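Local coordinates for protein N-acetyltransferase (Staphylococcus aureus subsp. aureus, PDB 4LUA) that probably transfers an acetyl group from acetyl-coenzyme A to an amine, as a member of the GNAT family whose own substrate is not established, at residues A[115-124]-A[155-165]. Numbering follows the deposited sequence.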
loop_
_atom_site.group_PDB
_atom_site.type_symbol
_atom_site.label_atom_id
_atom_site.label_comp_id
_atom_site.label_asym_id
_atom_site.label_seq_id
_atom_site.Cartn_x
_atom_site.Cartn_y
_atom_site.Cartn_z
ATOM N N TYR A 115 8.171 -8.637 12.484
ATOM C CA TYR A 115 7.878 -9.209 11.174
ATOM C C TYR A 115 9.178 -9.646 10.522
ATOM O O TYR A 115 10.238 -9.067 10.795
ATOM C CB TYR A 115 7.269 -8.134 10.276
ATOM C CG TYR A 115 5.820 -7.710 10.546
ATOM C CD1 TYR A 115 5.417 -7.229 11.770
ATOM C CD2 TYR A 115 4.893 -7.730 9.524
ATOM C CE1 TYR A 115 4.092 -6.825 11.982
ATOM C CE2 TYR A 115 3.571 -7.347 9.742
ATOM C CZ TYR A 115 3.185 -6.899 10.976
ATOM O OH TYR A 115 1.861 -6.506 11.161
ATOM N N GLU A 116 9.115 -10.662 9.649
ATOM C CA GLU A 116 10.324 -11.202 9.035
ATOM C C GLU A 116 10.604 -10.536 7.693
ATOM O O GLU A 116 11.767 -10.343 7.294
ATOM C CB GLU A 116 10.187 -12.698 8.746
ATOM C CG GLU A 116 9.863 -13.611 9.906
ATOM C CD GLU A 116 9.849 -15.076 9.452
ATOM O OE1 GLU A 116 9.503 -15.334 8.266
ATOM O OE2 GLU A 116 10.201 -15.954 10.275
ATOM N N SER A 117 9.551 -10.167 6.975
ATOM C CA SER A 117 9.793 -9.511 5.706
ATOM C C SER A 117 8.575 -8.719 5.312
ATOM O O SER A 117 7.487 -8.877 5.931
ATOM C CB SER A 117 10.110 -10.494 4.562
ATOM O OG SER A 117 10.608 -9.742 3.415
ATOM N N LEU A 118 8.781 -7.821 4.354
ATOM C CA LEU A 118 7.674 -7.033 3.859
ATOM C C LEU A 118 7.733 -7.265 2.375
ATOM O O LEU A 118 8.828 -7.124 1.772
ATOM C CB LEU A 118 7.900 -5.521 4.017
ATOM C CG LEU A 118 7.658 -4.821 5.302
ATOM C CD1 LEU A 118 8.172 -3.399 5.113
ATOM C CD2 LEU A 118 6.160 -4.858 5.469
ATOM N N LEU A 119 6.590 -7.607 1.745
ATOM C CA LEU A 119 6.567 -7.758 0.270
ATOM C C LEU A 119 5.663 -6.721 -0.362
ATOM O O LEU A 119 4.749 -6.207 0.293
ATOM C CB LEU A 119 6.005 -9.123 -0.074
ATOM C CG LEU A 119 6.776 -10.326 0.411
ATOM C CD1 LEU A 119 5.969 -11.580 0.019
ATOM C CD2 LEU A 119 8.091 -10.325 -0.255
ATOM N N THR A 120 5.964 -6.310 -1.577
ATOM C CA THR A 120 5.052 -5.434 -2.297
ATOM C C THR A 120 5.029 -5.911 -3.751
ATOM O O THR A 120 6.008 -6.476 -4.279
ATOM C CB THR A 120 5.546 -3.923 -2.200
ATOM O OG1 THR A 120 4.474 -3.050 -2.589
ATOM C CG2 THR A 120 6.809 -3.640 -3.064
ATOM N N SER A 121 3.890 -5.711 -4.436
ATOM C CA SER A 121 3.733 -6.094 -5.837
ATOM C C SER A 121 3.483 -4.832 -6.661
ATOM O O SER A 121 2.820 -3.893 -6.184
ATOM C CB SER A 121 2.555 -7.107 -6.051
ATOM O OG SER A 121 1.379 -6.495 -5.471
ATOM N N ILE A 122 4.072 -4.802 -7.865
ATOM C CA ILE A 122 3.997 -3.545 -8.685
ATOM C C ILE A 122 3.688 -3.978 -10.101
ATOM O O ILE A 122 4.363 -4.858 -10.695
ATOM C CB ILE A 122 5.362 -2.797 -8.647
ATOM C CG1 ILE A 122 5.765 -2.507 -7.191
ATOM C CG2 ILE A 122 5.266 -1.458 -9.446
ATOM C CD1 ILE A 122 7.152 -1.800 -7.090
ATOM N N VAL A 123 2.684 -3.348 -10.736
ATOM C CA VAL A 123 2.427 -3.703 -12.116
ATOM C C VAL A 123 3.661 -3.473 -12.980
ATOM O O VAL A 123 4.439 -2.512 -12.774
ATOM C CB VAL A 123 1.240 -2.881 -12.642
ATOM C CG1 VAL A 123 1.142 -2.947 -14.161
ATOM C CG2 VAL A 123 -0.068 -3.398 -11.954
ATOM N N SER A 124 3.867 -4.363 -13.926
ATOM C CA SER A 124 5.201 -4.456 -14.515
ATOM C C SER A 124 5.781 -3.275 -15.253
ATOM O O SER A 124 7.007 -3.179 -15.332
ATOM C CB SER A 124 5.328 -5.726 -15.329
ATOM O OG SER A 124 4.528 -5.609 -16.472
ATOM N N PHE A 155 -2.830 -8.082 -15.248
ATOM C CA PHE A 155 -1.507 -7.449 -15.307
ATOM C C PHE A 155 -0.438 -8.370 -14.776
ATOM O O PHE A 155 -0.648 -9.116 -13.783
ATOM C CB PHE A 155 -1.474 -6.143 -14.503
ATOM C CG PHE A 155 -2.301 -5.029 -15.127
ATOM C CD1 PHE A 155 -3.655 -4.952 -14.901
ATOM C CD2 PHE A 155 -1.708 -4.076 -15.936
ATOM C CE1 PHE A 155 -4.430 -3.927 -15.494
ATOM C CE2 PHE A 155 -2.462 -3.056 -16.504
ATOM C CZ PHE A 155 -3.820 -2.986 -16.271
ATOM N N ASP A 156 0.729 -8.297 -15.430
ATOM C CA ASP A 156 1.929 -8.918 -14.850
ATOM C C ASP A 156 2.491 -7.998 -13.750
ATOM O O ASP A 156 2.317 -6.782 -13.787
ATOM C CB ASP A 156 3.009 -9.025 -15.931
ATOM C CG ASP A 156 2.590 -9.810 -17.128
ATOM O OD1 ASP A 156 1.652 -10.651 -17.025
ATOM O OD2 ASP A 156 3.195 -9.565 -18.223
ATOM N N GLU A 157 3.131 -8.579 -12.736
ATOM C CA GLU A 157 3.693 -7.777 -11.661
ATOM C C GLU A 157 5.103 -8.175 -11.316
ATOM O O GLU A 157 5.452 -9.389 -11.370
ATOM C CB GLU A 157 2.864 -7.921 -10.400
ATOM C CG GLU A 157 1.479 -7.293 -10.551
ATOM C CD GLU A 157 0.755 -7.267 -9.289
ATOM O OE1 GLU A 157 0.457 -8.356 -8.708
ATOM O OE2 GLU A 157 0.465 -6.140 -8.830
ATOM N N HIS A 158 5.877 -7.185 -10.894
ATOM C CA HIS A 158 7.143 -7.445 -10.188
ATOM C C HIS A 158 6.821 -7.609 -8.709
ATOM O O HIS A 158 5.948 -6.924 -8.145
ATOM C CB HIS A 158 8.172 -6.327 -10.347
ATOM C CG HIS A 158 8.724 -6.258 -11.731
ATOM N ND1 HIS A 158 8.423 -5.217 -12.592
ATOM C CD2 HIS A 158 9.473 -7.137 -12.434
ATOM C CE1 HIS A 158 9.008 -5.444 -13.760
ATOM N NE2 HIS A 158 9.609 -6.627 -13.714
ATOM N N TRP A 159 7.543 -8.520 -8.045
ATOM C CA TRP A 159 7.435 -8.631 -6.608
ATOM C C TRP A 159 8.765 -8.155 -6.037
ATOM O O TRP A 159 9.826 -8.511 -6.528
ATOM C CB TRP A 159 7.281 -10.131 -6.232
ATOM C CG TRP A 159 5.875 -10.580 -6.431
ATOM C CD1 TRP A 159 5.332 -11.233 -7.543
ATOM C CD2 TRP A 159 4.803 -10.375 -5.501
ATOM N NE1 TRP A 159 3.981 -11.455 -7.308
ATOM C CE2 TRP A 159 3.630 -10.931 -6.086
ATOM C CE3 TRP A 159 4.725 -9.778 -4.233
ATOM C CZ2 TRP A 159 2.381 -10.913 -5.414
ATOM C CZ3 TRP A 159 3.495 -9.771 -3.567
ATOM C CH2 TRP A 159 2.340 -10.334 -4.185
ATOM N N LEU A 160 8.705 -7.313 -4.989
ATOM C CA LEU A 160 9.904 -6.838 -4.308
ATOM C C LEU A 160 9.771 -7.173 -2.837
ATOM O O LEU A 160 8.657 -7.308 -2.334
ATOM C CB LEU A 160 9.976 -5.288 -4.435
ATOM C CG LEU A 160 10.462 -4.771 -5.823
ATOM C CD1 LEU A 160 9.357 -4.910 -6.881
ATOM C CD2 LEU A 160 10.852 -3.236 -5.703
ATOM N N PHE A 161 10.896 -7.222 -2.146
ATOM C CA PHE A 161 10.855 -7.511 -0.719
ATOM C C PHE A 161 11.810 -6.593 0.017
ATOM O O PHE A 161 12.818 -6.115 -0.542
ATOM C CB PHE A 161 11.240 -8.980 -0.437
ATOM C CG PHE A 161 12.704 -9.278 -0.658
ATOM C CD1 PHE A 161 13.651 -9.104 0.358
ATOM C CD2 PHE A 161 13.122 -9.717 -1.912
ATOM C CE1 PHE A 161 15.031 -9.376 0.124
ATOM C CE2 PHE A 161 14.495 -10.006 -2.157
ATOM C CZ PHE A 161 15.435 -9.835 -1.138
ATOM N N TYR A 162 11.547 -6.427 1.328
ATOM C CA TYR A 162 12.499 -5.741 2.203
ATOM C C TYR A 162 12.870 -6.720 3.296
ATOM O O TYR A 162 11.988 -7.261 4.008
ATOM C CB TYR A 162 11.820 -4.478 2.814
ATOM C CG TYR A 162 12.777 -3.638 3.618
ATOM C CD1 TYR A 162 13.121 -3.995 4.895
ATOM C CD2 TYR A 162 13.286 -2.447 3.084
ATOM C CE1 TYR A 162 14.020 -3.228 5.620
ATOM C CE2 TYR A 162 14.183 -1.672 3.803
ATOM C CZ TYR A 162 14.541 -2.075 5.066
ATOM O OH TYR A 162 15.439 -1.338 5.848
ATOM N N ASP A 163 14.183 -6.858 3.455
ATOM C CA ASP A 163 14.799 -7.801 4.365
ATOM C C ASP A 163 14.773 -7.232 5.758
ATOM O O ASP A 163 15.644 -6.393 6.085
ATOM C CB ASP A 163 16.248 -8.055 3.923
ATOM C CG ASP A 163 16.960 -9.042 4.812
ATOM O OD1 ASP A 163 18.079 -9.444 4.425
ATOM O OD2 ASP A 163 16.425 -9.422 5.887
ATOM N N LEU A 164 13.869 -7.722 6.623
ATOM C CA LEU A 164 13.785 -7.190 8.008
ATOM C C LEU A 164 14.612 -7.926 9.005
ATOM O O LEU A 164 14.707 -7.495 10.160
ATOM C CB LEU A 164 12.344 -7.185 8.523
ATOM C CG LEU A 164 11.380 -6.208 7.871
ATOM C CD1 LEU A 164 9.915 -6.580 8.167
ATOM C CD2 LEU A 164 11.702 -4.781 8.366
ATOM N N ILE A 165 15.171 -9.044 8.570
ATOM C CA ILE A 165 16.011 -9.867 9.420
ATOM C C ILE A 165 17.362 -9.176 9.614
ATOM O O ILE A 165 17.921 -9.135 10.738
ATOM C CB ILE A 165 16.142 -11.260 8.779
ATOM C CG1 ILE A 165 14.868 -12.072 9.095
ATOM C CG2 ILE A 165 17.427 -11.980 9.242
ATOM C CD1 ILE A 165 14.395 -12.985 8.007
HETATM O O HOH W 1 -0.634 -8.254 -6.467
HETATM O O HOH W 2 -0.870 -4.582 -6.704
HETATM O O HOH W 3 7.249 -2.772 -11.961
HETATM O O HOH W 4 4.859 -7.408 -18.663
#
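In the C-terminal half of this GNAT-type fold, strand 117-123 pairs antiparallel with strand 153-163, L118 facing Y162, T120 facing L160 and I122 facing H158 as hydrogen-bonded pairs. The bond from L160 N to T120 O is nearly straight, 2.9 Å long with an N-H...O angle of 172°. Near the start of strand 117-123, Y162 O accepts twice, from L118 N in its carbonyl plane and from S117 OG, 2.9 Å away and well above that plane; S117 chi1 of -168°, with OG trans to the backbone N, carries the hydroxyl there. On the same face as S117, W159 turns its indole over S121, whose CB stands 3.6 Å from the six-membered-ring centroid and 6° off the ring normal, a CH-pi contact. W159 NE1 hydrogen-bonds E144 OE1 of strand 139-150, which probably helps hold the indole's rotation. One water joins S121 OG to E157 OE2. On the other face, I122 CD1 meets L160 CD1 at 3.8 Å, T120 CG2 packs alongside L160 CB, and helix 127-135 covers I122 and L160 through Y133. Beyond I122, S124 N hydrogen-bonds D156 O at 2.9 Å, and a water in the imidazole plane joins V123 O to H158 ND1. The S121 end is thus polar and water-bridged on one face, while the I122-L160 side packs against helix 127-135.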